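Local coordinates for protein 4-hydroxy-tetrahydrodipicolinate synthase (Methanocaldococcus jannaschii DSM 2661, PDB 2YXG) that probably catalyses the condensation of pyruvate with aspartate-beta-semialdehyde to 4-hydroxy-tetrahydrodipicolinate, a step of lysine biosynthesis, at residues A[72-77]-A[97-102]; A[87-92]-A[123-128]; A[130-135]-A[159-164]. All coordinates share one frame; numbering follows the deposited sequence.

Overall arrangement
From the N terminus, strand 71-75 leads into helix 81-94 and then strand 98-102, and interaction 1 closes this beta-alpha-beta unit by pairing the two strands. Interaction 2 starts inside that loop, on helix 81-94, and is completed only after strand 98-102, where helix 111-124 gives way to the loop before the next strand; it therefore crosses interaction 1 along the chain. Interaction 3 follows in series, pairing strands 129-133 and 157-162 and closing the loop that holds helices 135-138 and 144-153. Strands 98-102 and 129-133 are themselves neighbours, so interactions 1 and 3 belong to one parallel sheet, the wall of the TIM barrel, while interaction 2 joins consecutive parts of its outer layer.

Interaction 1. Residues A[72-77]-A[97-102]; sequences VIAGAG and DAVLSI
Ile73, Ala74 and Gly75 pair in parallel with Ala98, Val99 and Leu100 in the beta-alpha-beta unit formed by strand 71-75, helix 81-94 and strand 98-102. The strand axes are inclined by 34°. Ala74 N gives a nearly straight bond (172°) to Ala98 O at 3.0 Å, and Ala74 O accepts Leu100 N at 2.9 Å. The ladder ends with Ala76 N on Leu100 O (2.9 Å). At its start a side chain takes over: Asp97 OD2 receives Val72 N at 2.8 Å through its anti lone pair, while Asp97 N returns a bond to Val72 O. A chi1 of -61° sets CG beside the backbone N of Asp97. The side chains of Asp97 and Val72 cross at about a right angle.

On the face bearing Ile73, Ala98 and Leu100, Ile73 CG2 rests on Leu100 CB at 3.7 Å. On the face of Ala74 and Val99, Val99 CG2 reaches past Ala74 O to Ala76 CB at 3.9 Å, beneath Ala91 and Ser88 of helix 81-94. Beyond the ladder, Gly77 passes so close to the other strand that a CB on it would collide with Ile102 N. One water bridges Ile102 N (2.9 Å), Leu100 O and, weakly, Gly77 N, and another links Ala76 O to Ser101 OG. Ile102 packs against Tyr106 of a second subunit, and Leu100 lies near Ile201, a predicted pyruvate-binding residue. Such adjacent parallel strands, with a helix laid over one face, are the repeating unit of the TIM beta/alpha-barrel.

Interaction 2. Residues A[87-92]-A[123-128]; sequences LSVFAE and ESINLP
Ile125 pushes its CG2 methyl against the backbone of helix 81-94, 3.5 Å from Ser88 O and 3.7 Å from Val89 N. Here the packing is close: CG2 also lies near Ser88 CB, and Val89 CG2 approaches Ser124 CB at 4.0 Å. Each serine hydroxyl bonds to a carbonyl of its own part of the chain, Ser88 OG to Ala84 O and Ser124 OG to Val121 O; across the contact, methyl and methylene groups of these neighbours meet oxygens and carbons by packing alone.

Both segments belong to the outer layer of the TIM barrel, where helix 81-94 is followed, after one strand, by helix 111-124; the segment 125-128 leads back inward to strand 129-133.

Toward solvent the contact is polar and rests on one side chain. Glu92 has CG anti to its backbone N (chi1 -172°) and runs out extended, its aliphatic part against Leu127, with CG 3.7 Å from Leu127 CG. Its OE2 takes Asn126 N at 2.7 Å on the syn side, 27° out of the carboxylate plane, and more weakly Leu127 N at 3.2 Å. An alanine in place of Glu92 would probably leave both amides without this acceptor and the isobutyl group of Leu127 less firmly backed. Asn126 CB also lies 3.5 Å from Glu92 OE2, while its side chain stands at the exposed border.

Interaction 3. Residues A[130-135]-A[159-164]; sequences VLYNVP and AVKEAN
Strands 130-133 and 159-162 run parallel at 23°, from Val130 beside Ala159 to Asn133 beside Glu162, with Lys161 N on Leu131 O at 2.8 Å and Ala163 N on Asn133 O continuing the ladder past the last bridge. Asn133 N also bonds to Lys161 O at 3.1 Å.

On the face carrying Val130, Tyr132, Ala159 and Lys161, the tyrosine and lysine lie side by side and point the same way. The lysine is fully extended, its CG anti to the backbone N (chi1 172°), and passes over one face of the ring. Lys161 CD is 3.3 Å from Tyr132 CD1, offset toward the rim and forming a CH-pi contact. Lys161 NZ stands 3.8 Å from the ring centroid of Tyr132 in cation-pi geometry. Lys161 O lies in plane at the ring edge, where Ala163 CB is also found; that methyl meets Val134 CG2 at 3.6 Å.

This face lines the interior of the TIM barrel, at the active site of the DapA family: Lys161 is the predicted Schiff-base residue and Tyr132 the predicted proton donor/acceptor. Thr43, predicted to belong to the proton relay, lies close to the tyrosine, and Ile201, predicted to bind pyruvate, close to the lysine.

The opposite face turns Leu131 and Val160 toward helix 144-153. There Asn133 ND2 gives a hydrogen bond to the syn lone pair of Glu162 OE2 at 2.8 Å, the amide and carboxylate planes 88° apart. The same oxygen accepts Asn164 N at 3.0 Å on its anti side, so two donors grip it. Asn133 is further fixed by bonds from ND2 to Asn141 OD1 and from Leu142 N to its OD1. Past the strand ends, the Pro135 ring crosses Asn164 at about a right angle, with CG 4.0 Å from Asn164 CB.

Interaction 1. Residues A[72-77]-A[97-102]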
ATOM      1  N   VAL A  72      27.681  -3.530 -23.368  1.00 24.96           N
ATOM      2  CA  VAL A  72      26.388  -3.159 -23.930  1.00 23.60           C
ATOM      3  C   VAL A  72      25.339  -4.131 -23.430  1.00 22.98           C
ATOM      4  O   VAL A  72      25.412  -5.325 -23.675  1.00 23.74           O
ATOM      5  CB  VAL A  72      26.386  -3.074 -25.505  1.00 22.86           C
ATOM      6  CG1 VAL A  72      24.984  -2.806 -26.018  1.00 20.03           C
ATOM      7  CG2 VAL A  72      27.382  -2.009 -25.973  1.00 23.56           C
ATOM      8  N   ILE A  73      24.377  -3.606 -22.701  1.00 22.20           N
ATOM      9  CA  ILE A  73      23.323  -4.414 -22.163  1.00 22.51           C
ATOM     10  C   ILE A  73      22.082  -4.005 -22.921  1.00 23.26           C
ATOM     11  O   ILE A  73      21.691  -2.810 -22.925  1.00 24.25           O
ATOM     12  CB  ILE A  73      23.122  -4.135 -20.679  1.00 22.99           C
ATOM     13  CG1 ILE A  73      24.466  -4.249 -19.948  1.00 22.96           C
ATOM     14  CG2 ILE A  73      21.961  -5.019 -20.060  1.00 20.26           C
ATOM     15  CD1 ILE A  73      24.383  -3.864 -18.502  1.00 21.06           C
ATOM     16  N   ALA A  74      21.457  -4.981 -23.560  1.00 22.93           N
ATOM     17  CA  ALA A  74      20.300  -4.700 -24.427  1.00 22.08           C
ATOM     18  C   ALA A  74      19.010  -5.018 -23.689  1.00 21.64           C
ATOM     19  O   ALA A  74      18.845  -6.120 -23.143  1.00 21.76           O
ATOM     20  CB  ALA A  74      20.409  -5.505 -25.702  1.00 21.77           C
ATOM     21  N   GLY A  75      18.099  -4.050 -23.624  1.00 21.29           N
ATOM     22  CA  GLY A  75      16.797  -4.328 -23.022  1.00 21.14           C
ATOM     23  C   GLY A  75      16.109  -5.295 -23.996  1.00 20.83           C
ATOM     24  O   GLY A  75      16.163  -5.099 -25.211  1.00 21.58           O
ATOM     25  N   ALA A  76      15.534  -6.359 -23.463  1.00 21.03           N
ATOM     26  CA  ALA A  76      14.903  -7.433 -24.279  1.00 21.36           C
ATOM     27  C   ALA A  76      13.789  -8.118 -23.495  1.00 21.44           C
ATOM     28  O   ALA A  76      13.443  -9.248 -23.752  1.00 22.53           O
ATOM     29  CB  ALA A  76      15.962  -8.477 -24.761  1.00 20.55           C
ATOM     30  N   GLY A  77      13.225  -7.413 -22.530  1.00 22.33           N
ATOM     31  CA  GLY A  77      12.138  -7.946 -21.749  1.00 22.76           C
ATOM     32  C   GLY A  77      10.797  -7.681 -22.427  1.00 23.12           C
ATOM     33  O   GLY A  77      10.660  -6.786 -23.273  1.00 22.97           O
ATOM     34  N   ASP A  97      26.579  -7.455 -25.162  1.00 22.81           N
ATOM     35  CA  ASP A  97      27.305  -8.215 -24.182  1.00 24.14           C
ATOM     36  C   ASP A  97      26.411  -8.924 -23.167  1.00 23.18           C
ATOM     37  O   ASP A  97      26.821  -9.897 -22.580  1.00 24.55           O
ATOM     38  CB  ASP A  97      28.285  -7.276 -23.466  1.00 24.81           C
ATOM     39  CG  ASP A  97      29.261  -6.679 -24.421  1.00 28.76           C
ATOM     40  OD1 ASP A  97      30.124  -7.479 -24.889  1.00 33.15           O
ATOM     41  OD2 ASP A  97      29.149  -5.462 -24.770  1.00 30.33           O
ATOM     42  N   ALA A  98      25.183  -8.454 -23.002  1.00 21.88           N
ATOM     43  CA  ALA A  98      24.301  -8.906 -21.922  1.00 21.76           C
ATOM     44  C   ALA A  98      22.881  -8.476 -22.241  1.00 22.03           C
ATOM     45  O   ALA A  98      22.640  -7.657 -23.146  1.00 23.05           O
ATOM     46  CB  ALA A  98      24.768  -8.338 -20.515  1.00 20.72           C
ATOM     47  N   VAL A  99      21.925  -9.081 -21.555  1.00 22.70           N
ATOM     48  CA  VAL A  99      20.542  -8.724 -21.770  1.00 21.76           C
ATOM     49  C   VAL A  99      19.979  -8.233 -20.435  1.00 21.45           C
ATOM     50  O   VAL A  99      20.292  -8.790 -19.393  1.00 19.74           O
ATOM     51  CB  VAL A  99      19.801  -9.900 -22.485  1.00 22.77           C
ATOM     52  CG1 VAL A  99      18.517 -10.286 -21.864  1.00 22.75           C
ATOM     53  CG2 VAL A  99      19.613  -9.565 -23.937  1.00 22.92           C
ATOM     54  N   LEU A 100      19.229  -7.125 -20.485  1.00 20.98           N
ATOM     55  CA  LEU A 100      18.372  -6.763 -19.369  1.00 20.81           C
ATOM     56  C   LEU A 100      16.949  -7.248 -19.669  1.00 20.87           C
ATOM     57  O   LEU A 100      16.381  -6.952 -20.743  1.00 21.59           O
ATOM     58  CB  LEU A 100      18.367  -5.250 -19.140  1.00 21.24           C
ATOM     59  CG  LEU A 100      17.520  -4.881 -17.900  1.00 23.63           C
ATOM     60  CD1 LEU A 100      18.394  -4.560 -16.679  1.00 18.22           C
ATOM     61  CD2 LEU A 100      16.515  -3.806 -18.234  1.00 23.05           C
ATOM     62  N   SER A 101      16.365  -7.942 -18.699  1.00 20.09           N
ATOM     63  CA  SER A 101      15.098  -8.607 -18.904  1.00 19.84           C
ATOM     64  C   SER A 101      14.106  -8.330 -17.704  1.00 19.59           C
ATOM     65  O   SER A 101      14.265  -8.848 -16.596  1.00 19.97           O
ATOM     66  CB  SER A 101      15.373 -10.102 -19.102  1.00 18.12           C
ATOM     67  OG  SER A 101      14.180 -10.785 -19.425  1.00 17.93           O
ATOM     68  N   ILE A 102      13.113  -7.493 -17.931  1.00 19.11           N
ATOM     69  CA  ILE A 102      12.189  -7.066 -16.870  1.00 18.39           C
ATOM     70  C   ILE A 102      11.169  -8.170 -16.578  1.00 19.95           C
ATOM     71  O   ILE A 102      10.752  -8.932 -17.489  1.00 19.60           O
ATOM     72  CB  ILE A 102      11.469  -5.729 -17.295  1.00 18.92           C
ATOM     73  CG1 ILE A 102      10.721  -5.055 -16.113  1.00 19.44           C
ATOM     74  CG2 ILE A 102      10.567  -5.964 -18.537  1.00 15.98           C
ATOM     75  CD1 ILE A 102      10.320  -3.563 -16.362  1.00 18.78           C
TER
HETATM   76  O   HOH W   1      14.493 -11.020 -22.016  1.00 19.97           O
HETATM   77  O   HOH W   2      13.615  -5.536 -20.074  1.00 21.64           O

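Interaction 2. Residues A[87-92]-A[123-128]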
ATOM      1  N   LEU A  87      13.532 -11.159 -28.570  1.00 25.47           N
ATOM      2  CA  LEU A  87      14.369  -9.979 -28.319  1.00 25.57           C
ATOM      3  C   LEU A  87      15.764 -10.358 -27.815  1.00 24.08           C
ATOM      4  O   LEU A  87      16.750  -9.698 -28.136  1.00 22.82           O
ATOM      5  CB  LEU A  87      13.716  -8.978 -27.312  1.00 25.97           C
ATOM      6  CG  LEU A  87      12.451  -8.236 -27.801  1.00 29.15           C
ATOM      7  CD1 LEU A  87      11.691  -7.550 -26.667  1.00 29.71           C
ATOM      8  CD2 LEU A  87      12.817  -7.206 -28.871  1.00 30.27           C
ATOM      9  N   SER A  88      15.818 -11.412 -27.010  1.00 23.45           N
ATOM     10  CA  SER A  88      17.066 -11.870 -26.402  1.00 23.61           C
ATOM     11  C   SER A  88      17.996 -12.472 -27.446  1.00 22.99           C
ATOM     12  O   SER A  88      19.189 -12.180 -27.470  1.00 21.56           O
ATOM     13  CB  SER A  88      16.767 -12.911 -25.304  1.00 23.43           C
ATOM     14  OG  SER A  88      15.927 -12.341 -24.283  1.00 25.84           O
ATOM     15  N   VAL A  89      17.421 -13.334 -28.284  1.00 23.79           N
ATOM     16  CA  VAL A  89      18.151 -13.963 -29.387  1.00 24.17           C
ATOM     17  C   VAL A  89      18.695 -12.869 -30.309  1.00 24.18           C
ATOM     18  O   VAL A  89      19.873 -12.913 -30.726  1.00 24.44           O
ATOM     19  CB  VAL A  89      17.253 -14.956 -30.148  1.00 25.39           C
ATOM     20  CG1 VAL A  89      17.877 -15.340 -31.558  1.00 25.19           C
ATOM     21  CG2 VAL A  89      16.999 -16.204 -29.278  1.00 26.17           C
ATOM     22  N   PHE A  90      17.869 -11.874 -30.585  1.00 23.36           N
ATOM     23  CA  PHE A  90      18.337 -10.749 -31.352  1.00 23.94           C
ATOM     24  C   PHE A  90      19.503  -9.972 -30.693  1.00 24.11           C
ATOM     25  O   PHE A  90      20.464  -9.597 -31.358  1.00 22.82           O
ATOM     26  CB  PHE A  90      17.240  -9.758 -31.678  1.00 23.42           C
ATOM     27  CG  PHE A  90      17.786  -8.533 -32.384  1.00 27.97           C
ATOM     28  CD1 PHE A  90      18.017  -8.561 -33.773  1.00 25.77           C
ATOM     29  CD2 PHE A  90      18.167  -7.391 -31.649  1.00 29.07           C
ATOM     30  CE1 PHE A  90      18.532  -7.453 -34.425  1.00 28.15           C
ATOM     31  CE2 PHE A  90      18.718  -6.300 -32.287  1.00 30.58           C
ATOM     32  CZ  PHE A  90      18.897  -6.316 -33.685  1.00 26.78           C
ATOM     33  N   ALA A  91      19.410  -9.715 -29.390  1.00 23.89           N
ATOM     34  CA  ALA A  91      20.485  -9.018 -28.712  1.00 23.36           C
ATOM     35  C   ALA A  91      21.791  -9.827 -28.840  1.00 23.58           C
ATOM     36  O   ALA A  91      22.862  -9.272 -28.967  1.00 23.24           O
ATOM     37  CB  ALA A  91      20.125  -8.796 -27.277  1.00 22.89           C
ATOM     38  N   GLU A  92      21.702 -11.145 -28.796  1.00 24.54           N
ATOM     39  CA  GLU A  92      22.933 -11.949 -28.858  1.00 26.79           C
ATOM     40  C   GLU A  92      23.535 -11.903 -30.271  1.00 26.44           C
ATOM     41  O   GLU A  92      24.709 -11.583 -30.446  1.00 25.98           O
ATOM     42  CB  GLU A  92      22.684 -13.382 -28.427  1.00 27.14           C
ATOM     43  CG  GLU A  92      23.987 -14.211 -28.281  1.00 32.14           C
ATOM     44  CD  GLU A  92      23.729 -15.553 -27.674  1.00 36.99           C
ATOM     45  OE1 GLU A  92      22.850 -16.284 -28.172  1.00 42.63           O
ATOM     46  OE2 GLU A  92      24.379 -15.888 -26.689  1.00 42.63           O
ATOM     47  N   GLU A 123      17.546 -20.154 -21.406  1.00 26.83           N
ATOM     48  CA  GLU A 123      17.783 -21.242 -22.367  1.00 28.91           C
ATOM     49  C   GLU A 123      17.995 -20.773 -23.797  1.00 29.04           C
ATOM     50  O   GLU A 123      18.592 -21.494 -24.599  1.00 30.81           O
ATOM     51  CB  GLU A 123      16.621 -22.241 -22.360  1.00 29.38           C
ATOM     52  CG  GLU A 123      16.708 -23.271 -21.205  1.00 32.78           C
ATOM     53  CD  GLU A 123      15.351 -23.868 -20.782  1.00 33.53           C
ATOM     54  OE1 GLU A 123      14.417 -23.957 -21.633  1.00 35.93           O
ATOM     55  OE2 GLU A 123      15.217 -24.226 -19.577  1.00 37.46           O
ATOM     56  N   SER A 124      17.504 -19.580 -24.131  1.00 28.24           N
ATOM     57  CA  SER A 124      17.519 -19.092 -25.507  1.00 27.47           C
ATOM     58  C   SER A 124      18.882 -18.524 -25.951  1.00 27.08           C
ATOM     59  O   SER A 124      19.150 -18.395 -27.150  1.00 26.94           O
ATOM     60  CB  SER A 124      16.395 -18.050 -25.750  1.00 27.17           C
ATOM     61  OG  SER A 124      16.707 -16.752 -25.213  1.00 25.71           O
ATOM     62  N   ILE A 125      19.731 -18.166 -24.999  1.00 26.86           N
ATOM     63  CA  ILE A 125      20.946 -17.426 -25.323  1.00 26.59           C
ATOM     64  C   ILE A 125      22.047 -17.854 -24.406  1.00 27.20           C
ATOM     65  O   ILE A 125      21.770 -18.485 -23.388  1.00 27.07           O
ATOM     66  CB  ILE A 125      20.752 -15.887 -25.180  1.00 26.96           C
ATOM     67  CG1 ILE A 125      20.398 -15.497 -23.728  1.00 27.60           C
ATOM     68  CG2 ILE A 125      19.712 -15.390 -26.200  1.00 25.65           C
ATOM     69  CD1 ILE A 125      20.315 -13.962 -23.488  1.00 25.78           C
ATOM     70  N   ASN A 126      23.287 -17.484 -24.759  1.00 27.83           N
ATOM     71  CA  ASN A 126      24.410 -17.671 -23.874  1.00 28.72           C
ATOM     72  C   ASN A 126      24.909 -16.398 -23.148  1.00 28.18           C
ATOM     73  O   ASN A 126      25.674 -16.500 -22.201  1.00 29.13           O
ATOM     74  CB  ASN A 126      25.542 -18.445 -24.587  1.00 30.27           C
ATOM     75  CG  ASN A 126      25.172 -19.957 -24.765  1.00 35.10           C
ATOM     76  OD1 ASN A 126      25.209 -20.478 -25.876  1.00 37.55           O
ATOM     77  ND2 ASN A 126      24.729 -20.617 -23.664  1.00 35.06           N
ATOM     78  N   LEU A 127      24.433 -15.230 -23.549  1.00 26.33           N
ATOM     79  CA  LEU A 127      24.721 -13.966 -22.836  1.00 25.47           C
ATOM     80  C   LEU A 127      24.388 -13.981 -21.337  1.00 23.48           C
ATOM     81  O   LEU A 127      23.457 -14.647 -20.916  1.00 22.70           O
ATOM     82  CB  LEU A 127      23.970 -12.801 -23.506  1.00 24.61           C
ATOM     83  CG  LEU A 127      24.320 -12.561 -24.961  1.00 25.95           C
ATOM     84  CD1 LEU A 127      23.765 -11.198 -25.413  1.00 24.89           C
ATOM     85  CD2 LEU A 127      25.867 -12.639 -25.116  1.00 25.03           C
ATOM     86  N   PRO A 128      25.147 -13.229 -20.539  1.00 23.34           N
ATOM     87  CA  PRO A 128      24.708 -12.988 -19.157  1.00 23.35           C
ATOM     88  C   PRO A 128      23.372 -12.242 -19.173  1.00 22.73           C
ATOM     89  O   PRO A 128      23.096 -11.459 -20.092  1.00 22.30           O
ATOM     90  CB  PRO A 128      25.794 -12.085 -18.578  1.00 23.45           C
ATOM     91  CG  PRO A 128      27.017 -12.205 -19.507  1.00 23.25           C
ATOM     92  CD  PRO A 128      26.427 -12.562 -20.859  1.00 24.62           C
TER

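Interaction 3. Residues A[130-135]-A[159-164]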
ATOM      1  N   VAL A 130      20.710  -9.827 -16.915  1.00 22.62           N
ATOM      2  CA  VAL A 130      20.305  -9.015 -15.771  1.00 20.71           C
ATOM      3  C   VAL A 130      18.765  -9.025 -15.624  1.00 19.18           C
ATOM      4  O   VAL A 130      18.016  -8.525 -16.488  1.00 18.56           O
ATOM      5  CB  VAL A 130      20.869  -7.575 -15.921  1.00 20.97           C
ATOM      6  CG1 VAL A 130      20.623  -6.725 -14.648  1.00 21.39           C
ATOM      7  CG2 VAL A 130      22.374  -7.623 -16.219  1.00 21.44           C
ATOM      8  N   LEU A 131      18.308  -9.591 -14.530  1.00 17.85           N
ATOM      9  CA  LEU A 131      16.899  -9.576 -14.182  1.00 19.72           C
ATOM     10  C   LEU A 131      16.516  -8.183 -13.672  1.00 20.49           C
ATOM     11  O   LEU A 131      17.250  -7.617 -12.891  1.00 22.91           O
ATOM     12  CB  LEU A 131      16.609 -10.611 -13.101  1.00 19.76           C
ATOM     13  CG  LEU A 131      16.907 -12.104 -13.442  1.00 17.63           C
ATOM     14  CD1 LEU A 131      16.582 -13.012 -12.268  1.00 16.81           C
ATOM     15  CD2 LEU A 131      16.127 -12.553 -14.638  1.00 18.14           C
ATOM     16  N   TYR A 132      15.420  -7.603 -14.145  1.00 19.19           N
ATOM     17  CA  TYR A 132      15.022  -6.268 -13.652  1.00 18.21           C
ATOM     18  C   TYR A 132      13.685  -6.376 -12.905  1.00 17.85           C
ATOM     19  O   TYR A 132      12.682  -6.799 -13.473  1.00 17.45           O
ATOM     20  CB  TYR A 132      14.934  -5.304 -14.817  1.00 18.32           C
ATOM     21  CG  TYR A 132      14.451  -3.899 -14.495  1.00 19.82           C
ATOM     22  CD1 TYR A 132      14.556  -3.359 -13.197  1.00 19.27           C
ATOM     23  CD2 TYR A 132      13.940  -3.086 -15.504  1.00 19.25           C
ATOM     24  CE1 TYR A 132      14.110  -2.084 -12.911  1.00 19.26           C
ATOM     25  CE2 TYR A 132      13.520  -1.790 -15.236  1.00 18.44           C
ATOM     26  CZ  TYR A 132      13.608  -1.296 -13.943  1.00 21.06           C
ATOM     27  OH  TYR A 132      13.208  -0.003 -13.667  1.00 21.52           O
ATOM     28  N   ASN A 133      13.707  -6.051 -11.619  1.00 17.44           N
ATOM     29  CA  ASN A 133      12.530  -6.089 -10.791  1.00 18.56           C
ATOM     30  C   ASN A 133      12.143  -4.652 -10.410  1.00 17.98           C
ATOM     31  O   ASN A 133      12.958  -3.896  -9.881  1.00 17.27           O
ATOM     32  CB  ASN A 133      12.801  -6.937  -9.507  1.00 19.61           C
ATOM     33  CG  ASN A 133      11.577  -7.042  -8.578  1.00 18.78           C
ATOM     34  OD1 ASN A 133      10.460  -7.407  -9.019  1.00 18.13           O
ATOM     35  ND2 ASN A 133      11.793  -6.771  -7.291  1.00 17.11           N
ATOM     36  N   VAL A 134      10.901  -4.268 -10.683  1.00 18.18           N
ATOM     37  CA  VAL A 134      10.442  -2.883 -10.324  1.00 18.10           C
ATOM     38  C   VAL A 134       8.965  -2.936 -10.063  1.00 17.86           C
ATOM     39  O   VAL A 134       8.157  -2.521 -10.885  1.00 18.58           O
ATOM     40  CB  VAL A 134      10.857  -1.804 -11.418  1.00 17.91           C
ATOM     41  CG1 VAL A 134      10.308  -2.197 -12.823  1.00 17.61           C
ATOM     42  CG2 VAL A 134      10.479  -0.360 -11.021  1.00 16.73           C
ATOM     43  N   PRO A 135       8.591  -3.490  -8.926  1.00 18.83           N
ATOM     44  CA  PRO A 135       7.179  -3.722  -8.629  1.00 19.27           C
ATOM     45  C   PRO A 135       6.273  -2.480  -8.769  1.00 20.57           C
ATOM     46  O   PRO A 135       5.074  -2.638  -9.012  1.00 19.90           O
ATOM     47  CB  PRO A 135       7.174  -4.185  -7.167  1.00 19.25           C
ATOM     48  CG  PRO A 135       8.579  -4.291  -6.749  1.00 19.59           C
ATOM     49  CD  PRO A 135       9.494  -3.885  -7.834  1.00 19.08           C
ATOM     50  N   ALA A 159      22.857 -11.116 -12.830  1.00 24.75           N
ATOM     51  CA  ALA A 159      22.589 -10.016 -11.932  1.00 23.43           C
ATOM     52  C   ALA A 159      21.097  -9.758 -11.781  1.00 23.88           C
ATOM     53  O   ALA A 159      20.262 -10.299 -12.559  1.00 22.65           O
ATOM     54  CB  ALA A 159      23.338  -8.772 -12.402  1.00 23.97           C
ATOM     55  N   VAL A 160      20.764  -9.007 -10.726  1.00 22.96           N
ATOM     56  CA  VAL A 160      19.472  -8.304 -10.624  1.00 22.63           C
ATOM     57  C   VAL A 160      19.643  -6.747 -10.511  1.00 21.23           C
ATOM     58  O   VAL A 160      20.354  -6.248  -9.625  1.00 19.61           O
ATOM     59  CB  VAL A 160      18.702  -8.797  -9.362  1.00 23.32           C
ATOM     60  CG1 VAL A 160      17.180  -8.548  -9.497  1.00 21.40           C
ATOM     61  CG2 VAL A 160      18.989 -10.254  -9.127  1.00 25.49           C
ATOM     62  N   LYS A 161      18.965  -6.012 -11.390  1.00 20.20           N
ATOM     63  CA  LYS A 161      18.678  -4.584 -11.174  1.00 19.42           C
ATOM     64  C   LYS A 161      17.485  -4.509 -10.232  1.00 20.27           C
ATOM     65  O   LYS A 161      16.332  -4.840 -10.620  1.00 18.16           O
ATOM     66  CB  LYS A 161      18.378  -3.877 -12.497  1.00 20.19           C
ATOM     67  CG  LYS A 161      17.878  -2.410 -12.384  1.00 20.00           C
ATOM     68  CD  LYS A 161      17.458  -1.830 -13.799  1.00 18.10           C
ATOM     69  CE  LYS A 161      17.164  -0.313 -13.695  1.00 19.68           C
ATOM     70  NZ  LYS A 161      16.483   0.279 -14.894  1.00 17.10           N
ATOM     71  N   GLU A 162      17.781  -4.165  -8.967  1.00 21.13           N
ATOM     72  CA  GLU A 162      16.746  -4.173  -7.913  1.00 20.78           C
ATOM     73  C   GLU A 162      16.143  -2.813  -7.703  1.00 20.44           C
ATOM     74  O   GLU A 162      16.811  -1.944  -7.132  1.00 20.28           O
ATOM     75  CB  GLU A 162      17.295  -4.767  -6.593  1.00 22.33           C
ATOM     76  CG  GLU A 162      16.212  -5.035  -5.489  1.00 23.01           C
ATOM     77  CD  GLU A 162      14.966  -5.810  -6.004  1.00 26.43           C
ATOM     78  OE1 GLU A 162      14.977  -7.052  -5.855  1.00 27.16           O
ATOM     79  OE2 GLU A 162      14.001  -5.193  -6.547  1.00 25.00           O
ATOM     80  N   ALA A 163      14.926  -2.585  -8.216  1.00 19.35           N
ATOM     81  CA  ALA A 163      14.223  -1.284  -7.949  1.00 20.91           C
ATOM     82  C   ALA A 163      13.172  -1.286  -6.831  1.00 21.34           C
ATOM     83  O   ALA A 163      12.486  -0.280  -6.649  1.00 23.89           O
ATOM     84  CB  ALA A 163      13.565  -0.696  -9.226  1.00 19.58           C
ATOM     85  N   ASN A 164      12.981  -2.420  -6.177  1.00 21.86           N
ATOM     86  CA  ASN A 164      12.136  -2.562  -4.993  1.00 22.37           C
ATOM     87  C   ASN A 164      12.888  -1.805  -3.918  1.00 23.29           C
ATOM     88  O   ASN A 164      14.030  -2.146  -3.637  1.00 22.99           O
ATOM     89  CB  ASN A 164      11.982  -4.062  -4.598  1.00 21.17           C
ATOM     90  CG  ASN A 164      11.064  -4.293  -3.378  1.00 22.74           C
ATOM     91  OD1 ASN A 164      10.898  -3.439  -2.499  1.00 25.20           O
ATOM     92  ND2 ASN A 164      10.490  -5.464  -3.316  1.00 22.74           N
TER